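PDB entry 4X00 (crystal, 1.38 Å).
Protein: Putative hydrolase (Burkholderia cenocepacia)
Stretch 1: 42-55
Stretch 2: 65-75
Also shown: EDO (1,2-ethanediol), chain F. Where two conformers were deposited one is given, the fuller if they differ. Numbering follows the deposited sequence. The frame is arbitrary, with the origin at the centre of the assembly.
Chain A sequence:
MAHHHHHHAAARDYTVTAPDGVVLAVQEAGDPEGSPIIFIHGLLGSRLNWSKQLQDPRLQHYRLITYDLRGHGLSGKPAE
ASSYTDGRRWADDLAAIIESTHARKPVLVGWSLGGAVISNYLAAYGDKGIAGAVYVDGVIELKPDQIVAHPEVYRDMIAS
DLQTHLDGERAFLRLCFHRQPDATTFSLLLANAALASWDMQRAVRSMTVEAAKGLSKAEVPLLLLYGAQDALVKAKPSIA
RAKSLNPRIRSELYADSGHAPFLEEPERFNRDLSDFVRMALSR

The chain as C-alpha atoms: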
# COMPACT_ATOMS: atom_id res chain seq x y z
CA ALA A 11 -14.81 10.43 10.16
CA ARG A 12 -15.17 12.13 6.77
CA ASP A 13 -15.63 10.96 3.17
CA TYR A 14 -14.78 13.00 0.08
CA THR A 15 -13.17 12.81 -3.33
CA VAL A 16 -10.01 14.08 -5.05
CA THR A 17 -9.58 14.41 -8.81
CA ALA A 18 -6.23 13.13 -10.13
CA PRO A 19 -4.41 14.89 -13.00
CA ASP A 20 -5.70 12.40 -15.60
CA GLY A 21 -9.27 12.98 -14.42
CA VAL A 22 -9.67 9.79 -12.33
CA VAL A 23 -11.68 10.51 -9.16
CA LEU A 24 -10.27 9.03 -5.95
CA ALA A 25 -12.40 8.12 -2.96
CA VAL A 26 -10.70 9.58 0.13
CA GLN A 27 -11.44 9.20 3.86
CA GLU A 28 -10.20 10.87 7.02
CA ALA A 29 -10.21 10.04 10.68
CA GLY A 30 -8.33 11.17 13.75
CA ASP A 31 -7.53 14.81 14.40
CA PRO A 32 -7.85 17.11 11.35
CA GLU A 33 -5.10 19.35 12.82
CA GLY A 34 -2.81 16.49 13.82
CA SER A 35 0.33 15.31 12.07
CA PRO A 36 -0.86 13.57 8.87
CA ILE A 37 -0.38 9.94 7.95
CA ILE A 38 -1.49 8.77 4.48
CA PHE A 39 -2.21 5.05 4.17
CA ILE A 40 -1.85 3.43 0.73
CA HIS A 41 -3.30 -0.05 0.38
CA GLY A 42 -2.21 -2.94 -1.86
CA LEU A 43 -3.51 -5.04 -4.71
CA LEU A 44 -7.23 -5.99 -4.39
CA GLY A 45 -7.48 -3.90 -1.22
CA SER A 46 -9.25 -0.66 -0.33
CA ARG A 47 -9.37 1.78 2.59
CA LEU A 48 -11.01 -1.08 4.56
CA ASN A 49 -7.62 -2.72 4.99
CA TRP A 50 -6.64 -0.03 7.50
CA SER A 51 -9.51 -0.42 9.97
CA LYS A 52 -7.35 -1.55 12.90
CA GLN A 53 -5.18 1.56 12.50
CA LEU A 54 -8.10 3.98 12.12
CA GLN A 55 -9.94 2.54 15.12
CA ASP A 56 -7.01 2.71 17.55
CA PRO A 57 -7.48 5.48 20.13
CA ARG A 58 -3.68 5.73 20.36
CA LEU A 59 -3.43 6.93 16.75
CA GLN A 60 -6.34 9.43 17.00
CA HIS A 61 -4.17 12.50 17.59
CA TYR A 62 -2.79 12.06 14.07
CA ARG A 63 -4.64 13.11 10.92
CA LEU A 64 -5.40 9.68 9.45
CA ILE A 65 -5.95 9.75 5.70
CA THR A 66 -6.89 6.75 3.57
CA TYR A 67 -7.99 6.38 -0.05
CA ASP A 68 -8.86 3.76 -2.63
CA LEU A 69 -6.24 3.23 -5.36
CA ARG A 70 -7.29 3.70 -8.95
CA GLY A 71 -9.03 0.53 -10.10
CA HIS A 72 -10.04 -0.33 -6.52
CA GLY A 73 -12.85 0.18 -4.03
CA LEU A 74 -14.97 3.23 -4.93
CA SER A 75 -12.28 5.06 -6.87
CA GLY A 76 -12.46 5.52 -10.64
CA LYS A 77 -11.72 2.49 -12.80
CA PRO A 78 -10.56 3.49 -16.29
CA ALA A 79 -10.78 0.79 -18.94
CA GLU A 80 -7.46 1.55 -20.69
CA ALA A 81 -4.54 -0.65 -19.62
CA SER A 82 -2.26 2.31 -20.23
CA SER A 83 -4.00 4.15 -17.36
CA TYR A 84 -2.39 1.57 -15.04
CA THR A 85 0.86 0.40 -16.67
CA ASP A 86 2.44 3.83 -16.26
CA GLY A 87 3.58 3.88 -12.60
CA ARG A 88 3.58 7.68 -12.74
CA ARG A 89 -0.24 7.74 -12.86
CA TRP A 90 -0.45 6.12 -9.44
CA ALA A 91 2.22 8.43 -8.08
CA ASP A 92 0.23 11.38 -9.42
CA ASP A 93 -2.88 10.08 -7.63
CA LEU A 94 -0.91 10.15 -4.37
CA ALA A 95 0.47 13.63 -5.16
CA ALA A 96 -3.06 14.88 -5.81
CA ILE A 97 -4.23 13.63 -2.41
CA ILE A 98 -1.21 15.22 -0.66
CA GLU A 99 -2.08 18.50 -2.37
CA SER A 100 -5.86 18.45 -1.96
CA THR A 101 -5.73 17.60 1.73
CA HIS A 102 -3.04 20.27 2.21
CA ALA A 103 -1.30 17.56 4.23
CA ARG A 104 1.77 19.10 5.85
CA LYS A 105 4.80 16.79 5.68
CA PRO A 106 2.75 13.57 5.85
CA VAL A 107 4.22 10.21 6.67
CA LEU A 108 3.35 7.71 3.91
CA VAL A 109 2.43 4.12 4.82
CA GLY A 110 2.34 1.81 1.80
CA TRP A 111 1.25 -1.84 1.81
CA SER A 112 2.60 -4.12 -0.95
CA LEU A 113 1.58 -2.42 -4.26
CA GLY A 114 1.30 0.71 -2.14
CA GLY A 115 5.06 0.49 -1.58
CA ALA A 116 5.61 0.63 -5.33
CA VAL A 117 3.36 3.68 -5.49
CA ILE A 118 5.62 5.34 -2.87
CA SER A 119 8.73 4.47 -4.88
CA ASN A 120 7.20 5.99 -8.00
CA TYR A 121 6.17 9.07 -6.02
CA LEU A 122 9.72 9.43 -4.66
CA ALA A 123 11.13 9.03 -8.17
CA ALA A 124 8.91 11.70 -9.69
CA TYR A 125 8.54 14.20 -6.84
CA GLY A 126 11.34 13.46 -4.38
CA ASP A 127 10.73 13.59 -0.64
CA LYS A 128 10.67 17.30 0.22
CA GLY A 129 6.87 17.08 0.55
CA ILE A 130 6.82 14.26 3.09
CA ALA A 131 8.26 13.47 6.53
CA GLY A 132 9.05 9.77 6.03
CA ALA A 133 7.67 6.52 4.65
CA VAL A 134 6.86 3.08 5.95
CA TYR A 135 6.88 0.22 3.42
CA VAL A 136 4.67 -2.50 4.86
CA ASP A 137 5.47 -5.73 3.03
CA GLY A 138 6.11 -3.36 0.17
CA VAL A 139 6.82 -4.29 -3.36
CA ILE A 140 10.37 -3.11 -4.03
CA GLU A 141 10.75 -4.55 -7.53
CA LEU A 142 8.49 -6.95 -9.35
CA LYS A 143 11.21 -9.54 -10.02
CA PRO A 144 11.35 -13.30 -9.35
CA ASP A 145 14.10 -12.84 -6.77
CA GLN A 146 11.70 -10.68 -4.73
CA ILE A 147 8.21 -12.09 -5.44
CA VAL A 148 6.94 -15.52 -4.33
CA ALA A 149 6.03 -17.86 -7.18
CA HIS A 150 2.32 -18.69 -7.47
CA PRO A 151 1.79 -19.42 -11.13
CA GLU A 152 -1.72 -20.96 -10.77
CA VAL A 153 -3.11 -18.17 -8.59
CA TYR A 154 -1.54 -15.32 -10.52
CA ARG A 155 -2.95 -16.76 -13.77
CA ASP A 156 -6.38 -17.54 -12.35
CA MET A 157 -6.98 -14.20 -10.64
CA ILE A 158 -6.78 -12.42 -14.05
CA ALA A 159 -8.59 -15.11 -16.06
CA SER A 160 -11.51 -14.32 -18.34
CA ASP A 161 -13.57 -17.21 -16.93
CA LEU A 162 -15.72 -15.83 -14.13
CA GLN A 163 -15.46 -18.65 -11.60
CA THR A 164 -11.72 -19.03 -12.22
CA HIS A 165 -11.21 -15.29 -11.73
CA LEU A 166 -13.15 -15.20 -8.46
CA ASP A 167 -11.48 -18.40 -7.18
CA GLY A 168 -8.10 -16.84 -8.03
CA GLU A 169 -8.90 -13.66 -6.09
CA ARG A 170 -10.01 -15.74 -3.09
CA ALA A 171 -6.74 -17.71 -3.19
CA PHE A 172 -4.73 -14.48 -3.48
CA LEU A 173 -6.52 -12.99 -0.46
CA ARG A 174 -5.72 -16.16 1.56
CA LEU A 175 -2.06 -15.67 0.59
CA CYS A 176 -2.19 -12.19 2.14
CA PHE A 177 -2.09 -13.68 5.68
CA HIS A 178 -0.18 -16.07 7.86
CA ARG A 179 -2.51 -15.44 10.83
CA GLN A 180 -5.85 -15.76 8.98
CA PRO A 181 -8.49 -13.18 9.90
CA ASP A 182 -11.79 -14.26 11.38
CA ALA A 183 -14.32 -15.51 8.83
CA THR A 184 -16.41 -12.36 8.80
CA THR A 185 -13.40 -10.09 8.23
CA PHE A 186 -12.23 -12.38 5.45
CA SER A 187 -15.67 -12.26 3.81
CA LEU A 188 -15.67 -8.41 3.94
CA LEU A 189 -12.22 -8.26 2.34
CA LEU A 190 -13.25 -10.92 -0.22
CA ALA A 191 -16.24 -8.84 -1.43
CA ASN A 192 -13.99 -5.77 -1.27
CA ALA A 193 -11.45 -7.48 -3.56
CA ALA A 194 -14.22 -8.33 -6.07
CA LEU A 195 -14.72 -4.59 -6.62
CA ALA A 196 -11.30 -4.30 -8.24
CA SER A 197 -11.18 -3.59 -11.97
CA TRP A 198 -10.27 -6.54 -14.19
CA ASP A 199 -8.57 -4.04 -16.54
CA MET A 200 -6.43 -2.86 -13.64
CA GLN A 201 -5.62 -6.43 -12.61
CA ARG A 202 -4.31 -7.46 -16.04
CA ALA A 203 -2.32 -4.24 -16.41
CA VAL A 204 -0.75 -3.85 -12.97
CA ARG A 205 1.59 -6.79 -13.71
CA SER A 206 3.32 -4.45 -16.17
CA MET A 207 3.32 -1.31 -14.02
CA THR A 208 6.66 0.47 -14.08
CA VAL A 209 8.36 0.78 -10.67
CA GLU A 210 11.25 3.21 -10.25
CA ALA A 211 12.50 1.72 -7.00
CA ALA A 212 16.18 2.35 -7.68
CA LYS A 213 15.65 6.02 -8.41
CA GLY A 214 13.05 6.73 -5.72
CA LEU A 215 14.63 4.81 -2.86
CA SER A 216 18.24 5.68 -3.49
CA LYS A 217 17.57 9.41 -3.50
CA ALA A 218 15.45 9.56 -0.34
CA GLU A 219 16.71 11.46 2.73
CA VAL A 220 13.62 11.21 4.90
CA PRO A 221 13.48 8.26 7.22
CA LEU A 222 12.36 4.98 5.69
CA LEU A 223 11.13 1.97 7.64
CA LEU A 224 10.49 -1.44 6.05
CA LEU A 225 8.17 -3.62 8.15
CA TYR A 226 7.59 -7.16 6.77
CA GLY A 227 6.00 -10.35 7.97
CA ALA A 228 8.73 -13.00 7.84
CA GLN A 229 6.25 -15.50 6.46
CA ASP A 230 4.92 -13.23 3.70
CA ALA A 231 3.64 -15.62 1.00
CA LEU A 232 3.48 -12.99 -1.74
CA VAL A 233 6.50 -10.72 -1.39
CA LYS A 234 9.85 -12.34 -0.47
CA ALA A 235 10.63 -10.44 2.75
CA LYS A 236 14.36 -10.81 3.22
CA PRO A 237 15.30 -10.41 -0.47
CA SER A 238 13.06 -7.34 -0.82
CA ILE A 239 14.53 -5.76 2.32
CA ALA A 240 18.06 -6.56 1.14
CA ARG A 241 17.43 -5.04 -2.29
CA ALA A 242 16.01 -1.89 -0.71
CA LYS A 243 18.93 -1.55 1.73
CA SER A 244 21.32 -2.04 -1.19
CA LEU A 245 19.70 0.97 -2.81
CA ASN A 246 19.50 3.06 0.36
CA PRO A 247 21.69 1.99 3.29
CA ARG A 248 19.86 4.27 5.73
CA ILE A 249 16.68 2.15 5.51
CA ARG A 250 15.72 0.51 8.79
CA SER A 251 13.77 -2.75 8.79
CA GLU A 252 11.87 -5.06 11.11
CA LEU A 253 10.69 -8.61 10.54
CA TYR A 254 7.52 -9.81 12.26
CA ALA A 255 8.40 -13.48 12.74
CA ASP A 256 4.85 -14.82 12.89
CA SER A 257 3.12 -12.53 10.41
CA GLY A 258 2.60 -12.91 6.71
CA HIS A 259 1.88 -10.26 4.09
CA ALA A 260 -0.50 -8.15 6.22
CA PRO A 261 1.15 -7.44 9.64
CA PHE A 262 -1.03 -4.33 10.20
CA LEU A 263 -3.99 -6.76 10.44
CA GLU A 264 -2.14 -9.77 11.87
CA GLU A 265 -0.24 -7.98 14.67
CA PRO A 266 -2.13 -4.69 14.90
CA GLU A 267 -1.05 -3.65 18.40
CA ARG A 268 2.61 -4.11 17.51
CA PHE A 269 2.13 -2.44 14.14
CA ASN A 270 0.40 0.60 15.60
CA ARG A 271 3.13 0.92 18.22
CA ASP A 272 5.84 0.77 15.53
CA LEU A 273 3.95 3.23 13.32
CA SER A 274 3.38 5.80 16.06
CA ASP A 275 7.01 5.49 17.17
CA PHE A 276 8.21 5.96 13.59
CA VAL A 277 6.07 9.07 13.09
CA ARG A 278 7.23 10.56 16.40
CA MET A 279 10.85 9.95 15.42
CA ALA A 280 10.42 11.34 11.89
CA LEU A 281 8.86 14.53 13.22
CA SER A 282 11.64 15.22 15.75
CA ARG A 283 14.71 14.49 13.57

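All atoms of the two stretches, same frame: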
# COMPACT_ATOMS: atom_id res chain seq x y z
N GLY A 42 -2.84 -2.10 -0.85
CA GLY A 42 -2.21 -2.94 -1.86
C GLY A 42 -3.21 -3.56 -2.82
O GLY A 42 -4.41 -3.22 -2.81
N LEU A 43 -2.71 -4.47 -3.62
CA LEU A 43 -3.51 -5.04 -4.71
C LEU A 43 -4.74 -5.75 -4.16
O LEU A 43 -4.63 -6.55 -3.22
CB LEU A 43 -2.65 -6.02 -5.50
CG LEU A 43 -3.37 -6.66 -6.70
CD1 LEU A 43 -3.83 -5.61 -7.75
CD2 LEU A 43 -2.43 -7.68 -7.32
N LEU A 44 -5.90 -5.44 -4.76
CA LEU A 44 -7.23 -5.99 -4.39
C LEU A 44 -7.71 -5.50 -3.03
O LEU A 44 -8.74 -5.97 -2.52
CB LEU A 44 -7.27 -7.54 -4.41
CG LEU A 44 -6.97 -8.19 -5.76
CD1 LEU A 44 -7.39 -9.65 -5.69
CD2 LEU A 44 -7.59 -7.50 -6.94
N GLY A 45 -7.04 -4.50 -2.47
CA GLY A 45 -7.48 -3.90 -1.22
C GLY A 45 -8.40 -2.71 -1.39
O GLY A 45 -8.90 -2.42 -2.49
N SER A 46 -8.60 -1.97 -0.30
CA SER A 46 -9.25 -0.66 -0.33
C SER A 46 -8.95 0.00 1.01
O SER A 46 -8.20 -0.56 1.82
CB SER A 46 -10.76 -0.74 -0.53
OG SER A 46 -11.37 -1.17 0.70
N ARG A 47 -9.55 1.16 1.29
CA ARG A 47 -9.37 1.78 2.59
C ARG A 47 -9.74 0.84 3.73
O ARG A 47 -9.23 1.02 4.84
CB ARG A 47 -10.21 3.06 2.69
CG ARG A 47 -11.64 2.91 3.16
CD ARG A 47 -12.55 2.16 2.18
NE ARG A 47 -12.91 2.88 0.95
CZ ARG A 47 -14.00 3.63 0.81
NH1 ARG A 47 -14.81 3.88 1.83
NH2 ARG A 47 -14.26 4.13 -0.39
N LEU A 48 -10.60 -0.16 3.49
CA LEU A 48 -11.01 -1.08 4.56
C LEU A 48 -9.86 -1.85 5.16
O LEU A 48 -9.98 -2.31 6.31
CB LEU A 48 -12.06 -2.09 4.04
CG LEU A 48 -13.36 -1.43 3.59
CD1 LEU A 48 -14.35 -2.50 3.13
CD2 LEU A 48 -14.00 -0.48 4.62
N ASN A 49 -8.76 -2.01 4.42
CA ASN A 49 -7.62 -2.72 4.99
C ASN A 49 -7.07 -2.09 6.26
O ASN A 49 -6.45 -2.78 7.04
CB ASN A 49 -6.48 -2.80 3.98
CG ASN A 49 -6.79 -3.73 2.86
OD1 ASN A 49 -6.80 -3.31 1.70
ND2 ASN A 49 -6.99 -4.99 3.16
N TRP A 50 -7.30 -0.78 6.43
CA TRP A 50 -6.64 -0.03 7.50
C TRP A 50 -7.49 0.16 8.74
O TRP A 50 -7.15 0.94 9.62
CB TRP A 50 -6.20 1.33 6.96
CG TRP A 50 -5.25 1.25 5.82
CD1 TRP A 50 -5.48 1.63 4.51
CD2 TRP A 50 -3.91 0.73 5.86
NE1 TRP A 50 -4.36 1.39 3.75
CE2 TRP A 50 -3.37 0.87 4.56
CE3 TRP A 50 -3.09 0.23 6.89
CZ2 TRP A 50 -2.04 0.51 4.25
CZ3 TRP A 50 -1.78 -0.13 6.58
CH2 TRP A 50 -1.28 -0.00 5.28
N SER A 51 -8.57 -0.61 8.87
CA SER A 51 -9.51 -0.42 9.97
C SER A 51 -8.88 -0.51 11.37
O SER A 51 -9.26 0.23 12.28
CB SER A 51 -10.65 -1.43 9.89
OG SER A 51 -10.18 -2.72 10.16
N LYS A 52 -7.92 -1.41 11.56
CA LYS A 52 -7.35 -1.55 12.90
C LYS A 52 -6.41 -0.42 13.26
O LYS A 52 -6.07 -0.22 14.44
CB LYS A 52 -6.62 -2.89 13.04
CG LYS A 52 -7.55 -4.08 12.85
CD LYS A 52 -6.88 -5.34 13.25
CE LYS A 52 -7.72 -6.55 12.89
NZ LYS A 52 -6.96 -7.77 13.22
N GLN A 53 -5.96 0.33 12.25
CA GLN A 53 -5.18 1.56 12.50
C GLN A 53 -6.16 2.70 12.79
O GLN A 53 -6.01 3.43 13.78
CB GLN A 53 -4.27 1.90 11.32
CG GLN A 53 -3.07 0.96 11.18
CD GLN A 53 -3.45 -0.50 10.96
OE1 GLN A 53 -4.07 -0.83 9.94
NE2 GLN A 53 -3.07 -1.39 11.89
N LEU A 54 -7.17 2.86 11.94
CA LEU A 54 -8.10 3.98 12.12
C LEU A 54 -8.91 3.91 13.41
O LEU A 54 -9.32 4.95 13.93
CB LEU A 54 -9.08 4.06 10.95
CG LEU A 54 -8.42 4.05 9.59
CD1 LEU A 54 -9.47 3.97 8.50
CD2 LEU A 54 -7.54 5.30 9.44
N GLN A 55 -9.15 2.71 13.90
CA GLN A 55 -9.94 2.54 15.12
C GLN A 55 -9.16 2.62 16.42
O GLN A 55 -9.75 2.59 17.48
CB GLN A 55 -10.67 1.19 15.08
CG GLN A 55 -11.73 1.08 13.99
CD GLN A 55 -12.17 -0.36 13.74
OE1 GLN A 55 -11.67 -1.30 14.38
NE2 GLN A 55 -13.11 -0.55 12.81
N ILE A 65 -5.37 9.64 7.04
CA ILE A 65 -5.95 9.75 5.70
C ILE A 65 -5.83 8.42 4.97
O ILE A 65 -4.73 7.85 4.89
CB ILE A 65 -5.23 10.84 4.89
CG1 ILE A 65 -5.40 12.21 5.58
CG2 ILE A 65 -5.73 10.86 3.43
CD1 ILE A 65 -4.40 13.26 5.08
N THR A 66 -6.93 7.93 4.40
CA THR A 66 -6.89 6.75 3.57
C THR A 66 -7.52 7.09 2.21
O THR A 66 -8.20 8.10 2.08
CB THR A 66 -7.66 5.56 4.21
OG1 THR A 66 -9.00 5.97 4.52
CG2 THR A 66 -7.00 5.05 5.48
N TYR A 67 -7.29 6.24 1.22
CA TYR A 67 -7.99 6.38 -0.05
C TYR A 67 -7.98 5.06 -0.78
O TYR A 67 -7.21 4.14 -0.45
CB TYR A 67 -7.36 7.47 -0.93
CG TYR A 67 -5.98 7.22 -1.47
CD1 TYR A 67 -4.86 7.38 -0.67
CD2 TYR A 67 -5.79 6.86 -2.81
CE1 TYR A 67 -3.57 7.21 -1.17
CE2 TYR A 67 -4.52 6.69 -3.34
CZ TYR A 67 -3.40 6.89 -2.51
OH TYR A 67 -2.14 6.73 -3.02
N ASP A 68 -8.86 4.93 -1.78
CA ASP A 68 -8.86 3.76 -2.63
C ASP A 68 -7.98 4.04 -3.85
O ASP A 68 -8.11 5.08 -4.52
CB ASP A 68 -10.28 3.41 -3.11
CG ASP A 68 -11.21 3.03 -1.98
OD1 ASP A 68 -10.75 2.68 -0.87
OD2 ASP A 68 -12.44 3.11 -2.19
N LEU A 69 -7.05 3.14 -4.13
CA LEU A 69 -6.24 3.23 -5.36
C LEU A 69 -7.11 3.24 -6.61
O LEU A 69 -8.23 2.68 -6.61
CB LEU A 69 -5.28 2.04 -5.47
CG LEU A 69 -4.18 1.93 -4.41
CD1 LEU A 69 -3.43 0.61 -4.63
CD2 LEU A 69 -3.25 3.13 -4.49
N ARG A 70 -6.61 3.85 -7.67
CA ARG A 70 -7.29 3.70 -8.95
C ARG A 70 -7.53 2.22 -9.22
O ARG A 70 -6.71 1.34 -8.90
CB ARG A 70 -6.49 4.34 -10.10
CG ARG A 70 -5.12 3.72 -10.39
CD ARG A 70 -4.48 4.35 -11.67
NE ARG A 70 -4.54 5.81 -11.55
CZ ARG A 70 -4.91 6.64 -12.52
NH1 ARG A 70 -5.05 7.91 -12.25
NH2 ARG A 70 -5.11 6.18 -13.76
N GLY A 71 -8.69 1.92 -9.81
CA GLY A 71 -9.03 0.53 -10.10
C GLY A 71 -9.58 -0.26 -8.94
O GLY A 71 -9.90 -1.43 -9.12
N HIS A 72 -9.66 0.35 -7.75
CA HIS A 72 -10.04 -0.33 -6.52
C HIS A 72 -11.18 0.36 -5.79
O HIS A 72 -11.41 1.56 -5.98
CB HIS A 72 -8.83 -0.37 -5.56
CG HIS A 72 -7.71 -1.28 -6.01
ND1 HIS A 72 -6.77 -0.92 -6.96
CD2 HIS A 72 -7.34 -2.50 -5.55
CE1 HIS A 72 -5.89 -1.90 -7.08
NE2 HIS A 72 -6.22 -2.88 -6.24
N GLY A 73 -11.88 -0.40 -4.95
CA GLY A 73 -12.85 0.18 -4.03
C GLY A 73 -13.89 1.03 -4.73
O GLY A 73 -14.54 0.55 -5.70
N LEU A 74 -14.03 2.29 -4.32
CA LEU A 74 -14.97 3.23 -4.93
C LEU A 74 -14.26 4.33 -5.71
O LEU A 74 -14.90 5.32 -6.10
CB LEU A 74 -15.92 3.81 -3.87
CG LEU A 74 -16.76 2.75 -3.13
CD1 LEU A 74 -17.73 3.44 -2.14
CD2 LEU A 74 -17.47 1.78 -4.08
N SER A 75 -12.98 4.14 -5.99
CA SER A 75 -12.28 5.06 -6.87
C SER A 75 -12.59 4.77 -8.34
O SER A 75 -13.14 3.72 -8.70
CB SER A 75 -10.78 5.03 -6.63
OG SER A 75 -10.49 5.72 -5.43
C1 EDO F . -10.25 -5.22 7.93
O1 EDO F . -10.40 -5.31 9.35
C2 EDO F . -11.63 -5.04 7.30
O2 EDO F . -12.11 -3.71 7.55
O HOH W 1 -11.05 -3.08 -4.27

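The two stretches meet in a compact, largely polar contact, in which the carboxylate of Asp 68 and the imidazole of His 72 hold the loop of stretch 1 and a small apolar patch around Thr 66 extends the packing. Together they bury 525 Å², summed over both sides. By CA positions the closest approach is at Ser 46 and Asp 68, whose CA atoms are 5.0 Å apart. No backbone-to-backbone hydrogen bond joins the stretches, so side chains and one water make the polar links.

Asp 68 is the centre of the network. Its OD1 accepts from Arg 47 N (2.9 Å) and also from Arg 47 NE (2.8 Å), while its OD2 accepts from Arg 47 NH2 (2.8 Å). The last two bonds form a bidentate salt bridge, with OD2 lying at the edge of the guanidinium, near its plane, where the N-H groups point. Arg 47 folds back to reach it, with chi1 at 87° and the next two torsions both m, and so the same residue offers its main chain and its side chain to one carboxylate. Within stretch 2, Leu 74 N donates to Asp 68 OD2 (2.8 Å), which ties the carboxylate to the type II' turn from His 72 to Ser 75; Ser 75 OG closes this loop further by donating to Asp 68 O (2.6 Å).

His 72 makes the second anchor. Its ND1 donates to Arg 70 O (3.0 Å), which leaves NE2 unprotonated and free to accept from Leu 44 N (3.0 Å). The imidazole thereby bridges two turns, its own from Leu 69 to His 72 and the type II turn from Gly 42 to Gly 45, the latter closed by Gly 45 N to Gly 42 O (2.9 Å). Gly 45 O lies near the ring plane, 3.4 Å from His 72 CD2. Gly 45 O also accepts from a water (2.9 Å from Gly 45 O to the water oxygen), and the water accepts from Gly 73 N (2.9 Å from N to the water oxygen), spanning the 4.4 Å between Gly 45 O and Gly 73 N. Gly 73 has positive phi, and a CB there would lie 2.2 Å from Asp 68 OD2, so the absence of a side chain leaves room for the carboxylate.

Beyond the salt bridge, Thr 66 points toward stretch 1. Its CG2 touches Trp 50 CD1 (3.9 Å) and Leu 54 CD2 (4.0 Å), and its OG1 lies 3.6 Å from Arg 47 CB. These van der Waals contacts seat the short helix, through Leu 54 and its N-cap residue Trp 50, against the strand.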